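PDB 5UX5: BIFUNCTIONAL PROTEIN Proline utilization A (PutA) from Corynebacterium freiburgense, which probably oxidises proline to glutamate in two steps, using an FAD-dependent proline dehydrogenase and an NAD-dependent aldehyde dehydrogenase joined in one chain. Local coordinates for residues Lys614-Arg624 against Asp642-Glu651; His585-Pro593 against Met659-Thr670. All coordinates share one frame; numbering follows the deposited sequence.

Interaction 1: residues Lys614-Arg624 against Asp642-Glu651; sequences KAILKPAPEVR and DLVQLMHTDE. With NAD (nicotinamide-adenine-dinucleotide), chain F.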
loop_
_atom_site.group_PDB
_atom_site.type_symbol
_atom_site.label_atom_id
_atom_site.label_comp_id
_atom_site.label_asym_id
_atom_site.label_seq_id
_atom_site.Cartn_x
_atom_site.Cartn_y
_atom_site.Cartn_z
ATOM N N LYS A 614 -19.346 13.929 -23.610
ATOM C CA LYS A 614 -18.226 13.480 -24.438
ATOM C C LYS A 614 -16.913 13.968 -23.820
ATOM O O LYS A 614 -16.888 14.935 -23.050
ATOM C CB LYS A 614 -18.363 13.993 -25.886
ATOM C CG LYS A 614 -19.322 13.156 -26.764
ATOM C CD LYS A 614 -20.815 13.297 -26.437
ATOM C CE LYS A 614 -21.465 14.428 -27.240
ATOM N NZ LYS A 614 -22.610 15.108 -26.551
ATOM N N ALA A 615 -15.823 13.257 -24.093
ATOM C CA ALA A 615 -14.544 13.645 -23.503
ATOM C C ALA A 615 -13.455 13.757 -24.555
ATOM O O ALA A 615 -13.324 12.892 -25.433
ATOM C CB ALA A 615 -14.100 12.667 -22.428
ATOM N N ILE A 616 -12.648 14.810 -24.425
ATOM C CA ILE A 616 -11.383 14.938 -25.140
ATOM C C ILE A 616 -10.255 14.697 -24.150
ATOM O O ILE A 616 -10.171 15.367 -23.110
ATOM C CB ILE A 616 -11.235 16.302 -25.821
ATOM C CG1 ILE A 616 -12.094 16.358 -27.080
ATOM C CG2 ILE A 616 -9.809 16.535 -26.173
ATOM C CD1 ILE A 616 -12.166 17.723 -27.712
ATOM N N LEU A 617 -9.421 13.711 -24.451
ATOM C CA LEU A 617 -8.215 13.435 -23.691
ATOM C C LEU A 617 -7.040 14.121 -24.374
ATOM O O LEU A 617 -6.715 13.808 -25.532
ATOM C CB LEU A 617 -7.971 11.927 -23.578
ATOM C CG LEU A 617 -6.603 11.462 -23.037
ATOM C CD1 LEU A 617 -6.269 12.106 -21.707
ATOM C CD2 LEU A 617 -6.578 9.940 -22.887
ATOM N N LYS A 618 -6.406 15.044 -23.656
ATOM C CA LYS A 618 -5.173 15.675 -24.122
ATOM C C LYS A 618 -4.049 15.297 -23.155
ATOM O O LYS A 618 -3.884 15.934 -22.101
ATOM C CB LYS A 618 -5.363 17.195 -24.230
ATOM C CG LYS A 618 -4.248 17.932 -24.960
ATOM C CD LYS A 618 -3.261 18.416 -23.959
ATOM C CE LYS A 618 -1.888 18.406 -24.476
ATOM N NZ LYS A 618 -1.051 18.349 -23.263
ATOM N N PRO A 619 -3.244 14.290 -23.461
ATOM C CA PRO A 619 -2.267 13.801 -22.482
ATOM C C PRO A 619 -0.971 14.607 -22.453
ATOM O O PRO A 619 -0.574 15.280 -23.416
ATOM C CB PRO A 619 -1.989 12.378 -22.957
ATOM C CG PRO A 619 -2.357 12.357 -24.408
ATOM C CD PRO A 619 -3.117 13.604 -24.752
ATOM N N ALA A 620 -0.291 14.509 -21.313
ATOM C CA ALA A 620 0.966 15.233 -21.161
ATOM C C ALA A 620 1.969 14.770 -22.217
ATOM O O ALA A 620 2.074 13.571 -22.493
ATOM C CB ALA A 620 1.541 15.040 -19.759
ATOM N N PRO A 621 2.720 15.683 -22.820
ATOM C CA PRO A 621 3.553 15.297 -23.974
ATOM C C PRO A 621 4.624 14.252 -23.669
ATOM O O PRO A 621 5.028 13.532 -24.584
ATOM C CB PRO A 621 4.159 16.632 -24.423
ATOM C CG PRO A 621 4.090 17.499 -23.252
ATOM C CD PRO A 621 2.859 17.103 -22.486
ATOM N N GLU A 622 5.064 14.104 -22.420
ATOM C CA GLU A 622 6.049 13.074 -22.097
ATOM C C GLU A 622 5.485 11.663 -22.219
ATOM O O GLU A 622 6.264 10.709 -22.280
ATOM C CB GLU A 622 6.580 13.253 -20.666
ATOM C CG GLU A 622 7.423 14.500 -20.375
ATOM C CD GLU A 622 6.583 15.768 -20.183
ATOM O OE1 GLU A 622 5.344 15.675 -20.197
ATOM O OE2 GLU A 622 7.163 16.853 -19.979
ATOM N N VAL A 623 4.159 11.487 -22.219
ATOM C CA VAL A 623 3.622 10.132 -22.099
ATOM C C VAL A 623 2.558 9.862 -23.152
ATOM O O VAL A 623 1.548 9.209 -22.880
ATOM C CB VAL A 623 3.082 9.864 -20.681
ATOM C CG1 VAL A 623 4.235 9.663 -19.716
ATOM C CG2 VAL A 623 2.243 10.992 -20.212
ATOM N N ARG A 624 2.822 10.280 -24.387
ATOM C CA ARG A 624 1.816 10.164 -25.433
ATOM C C ARG A 624 1.587 8.716 -25.826
ATOM O O ARG A 624 0.495 8.369 -26.280
ATOM C CB ARG A 624 2.225 10.987 -26.649
ATOM C CG ARG A 624 2.139 12.464 -26.435
ATOM C CD ARG A 624 2.479 13.197 -27.692
ATOM N NE ARG A 624 2.197 14.628 -27.565
ATOM C CZ ARG A 624 3.083 15.605 -27.776
ATOM N NH1 ARG A 624 4.335 15.324 -28.149
ATOM N NH2 ARG A 624 2.709 16.872 -27.632
ATOM N N ASP A 642 -16.932 8.794 -31.647
ATOM C CA ASP A 642 -18.075 9.655 -31.354
ATOM C C ASP A 642 -18.281 9.876 -29.863
ATOM O O ASP A 642 -19.213 10.590 -29.474
ATOM C CB ASP A 642 -19.343 9.067 -31.968
ATOM C CG ASP A 642 -19.488 7.574 -31.700
ATOM O OD1 ASP A 642 -18.534 6.964 -31.159
ATOM O OD2 ASP A 642 -20.555 7.013 -32.046
ATOM N N LEU A 643 -17.434 9.302 -29.024
ATOM C CA LEU A 643 -17.594 9.376 -27.580
ATOM C C LEU A 643 -16.391 9.985 -26.891
ATOM O O LEU A 643 -16.534 10.876 -26.050
ATOM C CB LEU A 643 -17.813 7.972 -27.021
ATOM C CG LEU A 643 -19.178 7.600 -26.478
ATOM C CD1 LEU A 643 -18.963 6.279 -25.813
ATOM C CD2 LEU A 643 -19.659 8.638 -25.490
ATOM N N VAL A 644 -15.207 9.480 -27.199
ATOM C CA VAL A 644 -13.950 9.937 -26.636
ATOM C C VAL A 644 -12.986 10.191 -27.774
ATOM O O VAL A 644 -12.904 9.394 -28.711
ATOM C CB VAL A 644 -13.378 8.898 -25.665
ATOM C CG1 VAL A 644 -11.924 9.203 -25.386
ATOM C CG2 VAL A 644 -14.215 8.898 -24.394
ATOM N N GLN A 645 -12.269 11.306 -27.702
ATOM C CA GLN A 645 -11.348 11.705 -28.755
ATOM C C GLN A 645 -10.008 12.078 -28.125
ATOM O O GLN A 645 -9.970 12.833 -27.149
ATOM C CB GLN A 645 -11.959 12.848 -29.558
ATOM C CG GLN A 645 -11.347 13.066 -30.911
ATOM C CD GLN A 645 -11.693 11.987 -31.905
ATOM O OE1 GLN A 645 -10.992 10.974 -31.995
ATOM N NE2 GLN A 645 -12.749 12.203 -32.678
ATOM N N LEU A 646 -8.928 11.479 -28.628
ATOM C CA LEU A 646 -7.574 11.688 -28.119
ATOM C C LEU A 646 -6.900 12.726 -29.001
ATOM O O LEU A 646 -6.774 12.514 -30.209
ATOM C CB LEU A 646 -6.786 10.381 -28.145
ATOM C CG LEU A 646 -5.327 10.256 -27.674
ATOM C CD1 LEU A 646 -5.126 10.661 -26.251
ATOM C CD2 LEU A 646 -4.896 8.821 -27.840
ATOM N N MET A 647 -6.500 13.855 -28.415
ATOM C CA MET A 647 -5.984 14.984 -29.184
ATOM C C MET A 647 -4.611 15.382 -28.648
ATOM O O MET A 647 -4.512 16.028 -27.596
ATOM C CB MET A 647 -6.941 16.185 -29.148
ATOM C CG MET A 647 -8.324 15.982 -29.761
ATOM S SD MET A 647 -9.300 17.537 -29.956
ATOM C CE MET A 647 -8.284 18.505 -31.090
ATOM N N HIS A 648 -3.556 15.050 -29.397
ATOM C CA HIS A 648 -2.200 15.480 -29.045
ATOM C C HIS A 648 -1.958 16.898 -29.569
ATOM O O HIS A 648 -1.189 17.134 -30.500
ATOM C CB HIS A 648 -1.153 14.517 -29.598
ATOM C CG HIS A 648 -1.328 13.095 -29.167
ATOM N ND1 HIS A 648 -1.252 12.698 -27.849
ATOM C CD2 HIS A 648 -1.530 11.964 -29.891
ATOM C CE1 HIS A 648 -1.414 11.387 -27.779
ATOM N NE2 HIS A 648 -1.586 10.917 -29.004
ATOM N N THR A 649 -2.646 17.857 -28.958
ATOM C CA THR A 649 -2.392 19.246 -29.302
ATOM C C THR A 649 -1.053 19.679 -28.727
ATOM O O THR A 649 -0.579 19.152 -27.709
ATOM C CB THR A 649 -3.490 20.187 -28.768
ATOM O OG1 THR A 649 -3.359 20.339 -27.344
ATOM C CG2 THR A 649 -4.881 19.665 -29.083
ATOM N N ASP A 650 -0.444 20.651 -29.395
ATOM C CA ASP A 650 0.718 21.313 -28.846
ATOM C C ASP A 650 0.284 22.172 -27.660
ATOM O O ASP A 650 -0.860 22.142 -27.223
ATOM C CB ASP A 650 1.426 22.156 -29.904
ATOM C CG ASP A 650 0.512 23.174 -30.543
ATOM O OD1 ASP A 650 -0.507 23.539 -29.907
ATOM O OD2 ASP A 650 0.810 23.629 -31.673
ATOM N N GLU A 651 1.233 22.917 -27.119
ATOM C CA GLU A 651 1.000 23.925 -26.104
ATOM C C GLU A 651 1.164 25.323 -26.687
ATOM O O GLU A 651 1.587 26.249 -25.991
ATOM C CB GLU A 651 1.948 23.688 -24.933
ATOM C CG GLU A 651 1.695 22.350 -24.259
ATOM C CD GLU A 651 2.531 22.143 -23.005
ATOM O OE1 GLU A 651 2.424 21.051 -22.387
ATOM O OE2 GLU A 651 3.264 23.081 -22.607
HETATM P PA NAD F . 1.522 21.186 -16.574
HETATM O O1A NAD F . 0.729 21.763 -15.350
HETATM O O2A NAD F . 2.357 22.322 -17.252
HETATM O O5B NAD F . 0.520 20.641 -17.656
HETATM C C5B NAD F . -0.272 19.493 -17.471
HETATM C C4B NAD F . -1.147 19.256 -18.701
HETATM O O4B NAD F . -1.681 20.458 -19.268
HETATM C C3B NAD F . -0.406 18.515 -19.772
HETATM O O3B NAD F . -1.253 17.719 -20.522
HETATM C C2B NAD F . 0.111 19.681 -20.514
HETATM O O2B NAD F . 0.675 19.383 -21.743
HETATM C C1B NAD F . -1.096 20.561 -20.554
HETATM N N9A NAD F . -0.771 21.940 -20.899
HETATM C C8A NAD F . 0.031 22.812 -20.186
HETATM N N7A NAD F . 0.097 23.998 -20.825
HETATM C C5A NAD F . -0.672 23.950 -21.999
HETATM C C6A NAD F . -0.980 24.847 -23.016
HETATM N N6A NAD F . -0.456 26.191 -23.045
HETATM N N1A NAD F . -1.786 24.458 -24.018
HETATM C C2A NAD F . -2.310 23.207 -24.069
HETATM N N3A NAD F . -2.037 22.302 -23.088
HETATM C C4A NAD F . -1.234 22.639 -22.057
HETATM O O3 NAD F . 2.388 19.970 -15.999
HETATM P PN NAD F . 3.877 19.504 -16.396
HETATM O O1N NAD F . 4.606 20.436 -17.342
HETATM O O2N NAD F . 3.755 18.236 -17.189
HETATM O O5D NAD F . 4.656 19.328 -14.998
HETATM C C5D NAD F . 4.770 20.472 -14.164
HETATM C C4D NAD F . 4.779 20.234 -12.652
HETATM O O4D NAD F . 3.609 19.664 -12.114
HETATM C C3D NAD F . 5.849 19.363 -12.093
HETATM O O3D NAD F . 7.131 19.855 -12.234
HETATM C C2D NAD F . 5.429 19.425 -10.678
HETATM O O2D NAD F . 6.112 20.446 -10.040
HETATM C C1D NAD F . 3.931 19.620 -10.741
#
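The His648 imidazole takes Pro619 at its edge, near the ring plane, with Pro619 CG 3.6 Å from His648 ND1. The aliphatic part of Arg624 slides past the same ring in the opposite direction, and its guanidinium stands 79° to the imidazole plane. One face of that guanidinium carries Pro621 CB, while the backbone oxygen of Thr649 lies at its edge. Beyond the segments, His648 NE2 is hydrogen-bonded to Glu628, and Trp493 meets Arg624 by a cation-pi contact and His648 edge-to-face.

Before these groups, strands 614-618 and 644-646 run parallel, joined by four backbone bonds from Ala615 N to Leu643 O through Met647 N to Leu617 O (2.9 Å). Branched leucines suit the layer beneath the helices: Leu617 and Leu646 lie side by side, Leu617 CG 3.6 Å from Leu646 CD1. On the other face the Ile616 and Met647 side chains cross at an angle, Met647 SD 3.6 Å from Ile616 CD1.

Lys618 CG is anti to the backbone N (chi1 -169°), then the chain bends at its second and third torsions across Thr649 OG1, bringing NZ 2.8 Å from NAD O3B and 3.1 Å from Pro619 O. Glu651 OE1 accepts a hydrogen bond from NAD O2B at 2.5 Å. Lys618 holds the 3'-hydroxyl and Glu651 the 2'-hydroxyl of the adenosine ribose, consistent with a preference for NAD, since a 2'-phosphate would probably be disfavoured beside Glu651.

Interaction 2: residues His585-Pro593 against Met659-Thr670; sequences HNLVVVASP and MSHPDVDAIILT. With NAD (nicotinamide-adenine-dinucleotide), chain F.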
loop_
_atom_site.group_PDB
_atom_site.type_symbol
_atom_site.label_atom_id
_atom_site.label_comp_id
_atom_site.label_asym_id
_atom_site.label_seq_id
_atom_site.Cartn_x
_atom_site.Cartn_y
_atom_site.Cartn_z
ATOM N N HIS A 585 -22.968 18.202 -18.639
ATOM C CA HIS A 585 -22.210 18.893 -19.670
ATOM C C HIS A 585 -22.286 18.122 -20.991
ATOM O O HIS A 585 -22.538 16.910 -21.003
ATOM C CB HIS A 585 -20.732 19.000 -19.249
ATOM C CG HIS A 585 -20.482 19.863 -18.055
ATOM N ND1 HIS A 585 -19.418 19.652 -17.204
ATOM C CD2 HIS A 585 -21.117 20.966 -17.597
ATOM C CE1 HIS A 585 -19.426 20.569 -16.253
ATOM N NE2 HIS A 585 -20.446 21.379 -16.472
ATOM N N ASN A 586 -22.025 18.801 -22.105
ATOM C CA ASN A 586 -21.896 18.116 -23.381
ATOM C C ASN A 586 -20.483 17.608 -23.654
ATOM O O ASN A 586 -20.328 16.537 -24.256
ATOM C CB ASN A 586 -22.357 19.049 -24.489
ATOM C CG ASN A 586 -23.839 19.335 -24.390
ATOM O OD1 ASN A 586 -24.605 18.481 -23.932
ATOM N ND2 ASN A 586 -24.256 20.519 -24.816
ATOM N N LEU A 587 -19.458 18.333 -23.200
ATOM C CA LEU A 587 -18.070 18.063 -23.574
ATOM C C LEU A 587 -17.151 18.456 -22.425
ATOM O O LEU A 587 -17.223 19.586 -21.937
ATOM C CB LEU A 587 -17.680 18.830 -24.845
ATOM C CG LEU A 587 -16.262 18.804 -25.417
ATOM C CD1 LEU A 587 -15.732 17.402 -25.738
ATOM C CD2 LEU A 587 -16.217 19.666 -26.657
ATOM N N VAL A 588 -16.302 17.525 -21.993
ATOM C CA VAL A 588 -15.259 17.792 -21.012
ATOM C C VAL A 588 -13.898 17.537 -21.649
ATOM O O VAL A 588 -13.726 16.555 -22.376
ATOM C CB VAL A 588 -15.434 16.921 -19.763
ATOM C CG1 VAL A 588 -14.233 17.099 -18.847
ATOM C CG2 VAL A 588 -16.747 17.265 -19.058
ATOM N N VAL A 589 -12.922 18.400 -21.350
ATOM C CA VAL A 589 -11.539 18.199 -21.769
ATOM C C VAL A 589 -10.726 17.724 -20.565
ATOM O O VAL A 589 -10.820 18.307 -19.470
ATOM C CB VAL A 589 -10.951 19.485 -22.366
ATOM C CG1 VAL A 589 -9.409 19.345 -22.547
ATOM C CG2 VAL A 589 -11.630 19.796 -23.669
ATOM N N VAL A 590 -9.940 16.657 -20.760
ATOM C CA VAL A 590 -9.091 16.094 -19.710
ATOM C C VAL A 590 -7.636 16.320 -20.095
ATOM O O VAL A 590 -7.112 15.676 -21.017
ATOM C CB VAL A 590 -9.356 14.601 -19.473
ATOM C CG1 VAL A 590 -8.420 14.089 -18.408
ATOM C CG2 VAL A 590 -10.775 14.368 -19.044
ATOM N N ALA A 591 -6.980 17.222 -19.379
ATOM C CA ALA A 591 -5.566 17.522 -19.559
ATOM C C ALA A 591 -4.806 16.844 -18.422
ATOM O O ALA A 591 -4.937 17.228 -17.261
ATOM C CB ALA A 591 -5.334 19.032 -19.600
ATOM N N SER A 592 -4.050 15.812 -18.752
ATOM C CA SER A 592 -3.481 14.880 -17.790
ATOM C C SER A 592 -1.965 15.053 -17.668
ATOM O O SER A 592 -1.319 15.643 -18.546
ATOM C CB SER A 592 -3.819 13.446 -18.220
ATOM O OG SER A 592 -3.269 13.163 -19.495
ATOM N N PRO A 593 -1.367 14.592 -16.561
ATOM C CA PRO A 593 0.084 14.757 -16.382
ATOM C C PRO A 593 0.846 13.519 -16.820
ATOM O O PRO A 593 0.244 12.618 -17.420
ATOM C CB PRO A 593 0.216 14.982 -14.878
ATOM C CG PRO A 593 -0.915 14.111 -14.311
ATOM C CD PRO A 593 -2.015 14.064 -15.348
ATOM N N MET A 659 -8.158 24.469 -24.941
ATOM C CA MET A 659 -8.519 24.726 -23.552
ATOM C C MET A 659 -9.458 25.912 -23.417
ATOM O O MET A 659 -10.204 25.984 -22.438
ATOM C CB MET A 659 -7.294 24.976 -22.683
ATOM C CG MET A 659 -6.321 23.851 -22.668
ATOM S SD MET A 659 -7.054 22.242 -22.361
ATOM C CE MET A 659 -5.596 21.197 -22.608
ATOM N N SER A 660 -9.396 26.877 -24.333
ATOM C CA SER A 660 -10.264 28.047 -24.243
ATOM C C SER A 660 -11.545 27.889 -25.049
ATOM O O SER A 660 -12.314 28.850 -25.171
ATOM C CB SER A 660 -9.532 29.316 -24.704
ATOM O OG SER A 660 -9.378 29.355 -26.120
ATOM N N HIS A 661 -11.788 26.714 -25.609
ATOM C CA HIS A 661 -12.801 26.614 -26.644
ATOM C C HIS A 661 -14.192 26.951 -26.096
ATOM O O HIS A 661 -14.559 26.513 -24.996
ATOM C CB HIS A 661 -12.784 25.226 -27.277
ATOM C CG HIS A 661 -13.613 25.157 -28.508
ATOM N ND1 HIS A 661 -14.994 25.205 -28.475
ATOM C CD2 HIS A 661 -13.263 25.148 -29.813
ATOM C CE1 HIS A 661 -15.457 25.165 -29.709
ATOM N NE2 HIS A 661 -14.426 25.141 -30.541
ATOM N N PRO A 662 -14.985 27.745 -26.821
ATOM C CA PRO A 662 -16.300 28.160 -26.283
ATOM C C PRO A 662 -17.232 27.005 -25.989
ATOM O O PRO A 662 -18.105 27.164 -25.141
ATOM C CB PRO A 662 -16.878 29.050 -27.383
ATOM C CG PRO A 662 -15.678 29.460 -28.221
ATOM C CD PRO A 662 -14.677 28.361 -28.123
ATOM N N ASP A 663 -17.071 25.847 -26.637
ATOM C CA ASP A 663 -17.959 24.702 -26.460
ATOM C C ASP A 663 -17.396 23.631 -25.532
ATOM O O ASP A 663 -17.904 22.504 -25.532
ATOM C CB ASP A 663 -18.291 24.054 -27.802
ATOM C CG ASP A 663 -18.937 25.019 -28.771
ATOM O OD1 ASP A 663 -19.790 25.821 -28.327
ATOM O OD2 ASP A 663 -18.579 24.983 -29.977
ATOM N N VAL A 664 -16.341 23.921 -24.782
ATOM C CA VAL A 664 -15.862 22.988 -23.771
ATOM C C VAL A 664 -16.481 23.401 -22.438
ATOM O O VAL A 664 -16.292 24.534 -21.987
ATOM C CB VAL A 664 -14.322 22.959 -23.716
ATOM C CG1 VAL A 664 -13.845 22.199 -22.531
ATOM C CG2 VAL A 664 -13.769 22.339 -24.988
ATOM N N ASP A 665 -17.250 22.497 -21.827
ATOM C CA ASP A 665 -17.986 22.855 -20.624
ATOM C C ASP A 665 -17.134 22.754 -19.374
ATOM O O ASP A 665 -17.374 23.487 -18.402
ATOM C CB ASP A 665 -19.232 21.982 -20.477
ATOM C CG ASP A 665 -20.174 22.151 -21.632
ATOM O OD1 ASP A 665 -20.493 23.318 -21.934
ATOM O OD2 ASP A 665 -20.579 21.141 -22.252
ATOM N N ALA A 666 -16.122 21.899 -19.381
ATOM C CA ALA A 666 -15.237 21.855 -18.226
ATOM C C ALA A 666 -13.898 21.273 -18.625
ATOM O O ALA A 666 -13.801 20.467 -19.555
ATOM C CB ALA A 666 -15.817 21.032 -17.080
ATOM N N ILE A 667 -12.879 21.665 -17.876
ATOM C CA ILE A 667 -11.553 21.082 -17.967
ATOM C C ILE A 667 -11.294 20.354 -16.662
ATOM O O ILE A 667 -11.504 20.921 -15.578
ATOM C CB ILE A 667 -10.478 22.150 -18.209
ATOM C CG1 ILE A 667 -10.670 22.794 -19.578
ATOM C CG2 ILE A 667 -9.083 21.535 -18.079
ATOM C CD1 ILE A 667 -9.779 23.988 -19.803
ATOM N N ILE A 668 -10.916 19.080 -16.768
ATOM C CA ILE A 668 -10.321 18.339 -15.665
ATOM C C ILE A 668 -8.814 18.337 -15.886
ATOM O O ILE A 668 -8.335 17.831 -16.909
ATOM C CB ILE A 668 -10.850 16.908 -15.585
ATOM C CG1 ILE A 668 -12.375 16.887 -15.458
ATOM C CG2 ILE A 668 -10.187 16.216 -14.424
ATOM C CD1 ILE A 668 -12.951 15.495 -15.591
ATOM N N LEU A 669 -8.076 18.952 -14.965
ATOM C CA LEU A 669 -6.649 19.206 -15.104
ATOM C C LEU A 669 -5.897 18.699 -13.888
ATOM O O LEU A 669 -6.339 18.895 -12.755
ATOM C CB LEU A 669 -6.374 20.701 -15.258
ATOM C CG LEU A 669 -4.965 21.246 -15.049
ATOM C CD1 LEU A 669 -4.079 20.774 -16.161
ATOM C CD2 LEU A 669 -4.992 22.779 -14.977
ATOM N N THR A 670 -4.743 18.085 -14.128
ATOM C CA THR A 670 -3.822 17.662 -13.085
ATOM C C THR A 670 -2.441 18.156 -13.482
ATOM O O THR A 670 -1.892 17.699 -14.480
ATOM C CB THR A 670 -3.796 16.144 -12.915
ATOM O OG1 THR A 670 -5.135 15.649 -12.755
ATOM C CG2 THR A 670 -2.927 15.762 -11.718
HETATM P PA NAD F . 1.522 21.186 -16.574
HETATM O O1A NAD F . 0.729 21.763 -15.350
HETATM O O2A NAD F . 2.357 22.322 -17.252
HETATM O O5B NAD F . 0.520 20.641 -17.656
HETATM C C5B NAD F . -0.272 19.493 -17.471
HETATM C C4B NAD F . -1.147 19.256 -18.701
HETATM O O4B NAD F . -1.681 20.458 -19.268
HETATM C C3B NAD F . -0.406 18.515 -19.772
HETATM O O3B NAD F . -1.253 17.719 -20.522
HETATM C C2B NAD F . 0.111 19.681 -20.514
HETATM O O2B NAD F . 0.675 19.383 -21.743
HETATM C C1B NAD F . -1.096 20.561 -20.554
HETATM N N9A NAD F . -0.771 21.940 -20.899
HETATM C C8A NAD F . 0.031 22.812 -20.186
HETATM N N7A NAD F . 0.097 23.998 -20.825
HETATM C C5A NAD F . -0.672 23.950 -21.999
HETATM C C6A NAD F . -0.980 24.847 -23.016
HETATM N N6A NAD F . -0.456 26.191 -23.045
HETATM N N1A NAD F . -1.786 24.458 -24.018
HETATM C C2A NAD F . -2.310 23.207 -24.069
HETATM N N3A NAD F . -2.037 22.302 -23.088
HETATM C C4A NAD F . -1.234 22.639 -22.057
HETATM O O3 NAD F . 2.388 19.970 -15.999
HETATM P PN NAD F . 3.877 19.504 -16.396
HETATM O O1N NAD F . 4.606 20.436 -17.342
HETATM O O2N NAD F . 3.755 18.236 -17.189
HETATM O O5D NAD F . 4.656 19.328 -14.998
HETATM C C5D NAD F . 4.770 20.472 -14.164
HETATM C C4D NAD F . 4.779 20.234 -12.652
HETATM O O4D NAD F . 3.609 19.664 -12.114
HETATM C C3D NAD F . 5.849 19.363 -12.093
HETATM O O3D NAD F . 7.131 19.855 -12.234
HETATM C C2D NAD F . 5.429 19.425 -10.678
HETATM O O2D NAD F . 6.112 20.446 -10.040
HETATM C C1D NAD F . 3.931 19.620 -10.741
#
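Asp665 ties the start of strand 587-591 to the other segment by hydrogen bonds: its OD2 accepts one from Asn586 N at 2.8 Å and one from Leu587 N at 3.2 Å, both on the anti side and from opposite faces of the carboxylate plane. Its own backbone N donates to Leu587 O. An aspartate suits this place because a short carboxylate can serve two consecutive amides. Farther on, parallel strand pairing continues from Val589 N to Ala666 O and ends with Thr670 N to Ala591 O.

A CH-pi contact accompanies these bonds, with Asp665 CB lying over one face of the His585 ring, 3.8 Å from its centroid.

Apolar packing fills both faces of the strand pair. Val588 CG1 meets Ile668 CD1 at 3.8 Å on one. On the other, CG2 of Val589, anti to its carbonyl carbon because chi1 is 169°, rests 3.5 Å from Val664 CG1, and bent Met659 brings CE 3.7 Å from Ala591 CB.

Towards NAD, Ser592 O accepts a hydrogen bond from O3B at 2.9 Å, and the small Ala591 methyl lets the ribose approach until CB touches NAD O4B.

Helix 599-611 packs on Val588, Pro593 and Thr670, and Tyr906 and Leu910 touch Ile668. Helix 673-682 meets Met659 and Leu669, helix 499-511 meets Leu587, and strand 614-618 pairs with the opposite edge of strand 587-591.

The two contacts belong to one parallel region of the mixed sheet in the aldehyde dehydrogenase part, their centres about 10 Å apart. Strand 580-591 lies between 614-618 and 666-670, and 644-646 pairs with 614-618, so the order across the sheet is 644-646, 614-618, 580-591, 666-670. Along the chain, interaction 1 is nested inside the loop closed by interaction 2. Its two strands form a beta-alpha-beta unit with helix 624-636, as expected of a Rossmann-like fold. Backbone hydrogen bonds from Val590 N to Ile616 O and from Lys618 N to Val590 O join the contacts directly. The loops following these strands converge on NAD, so interactions 1 and 2 together supply much of the site for its adenosine ribose.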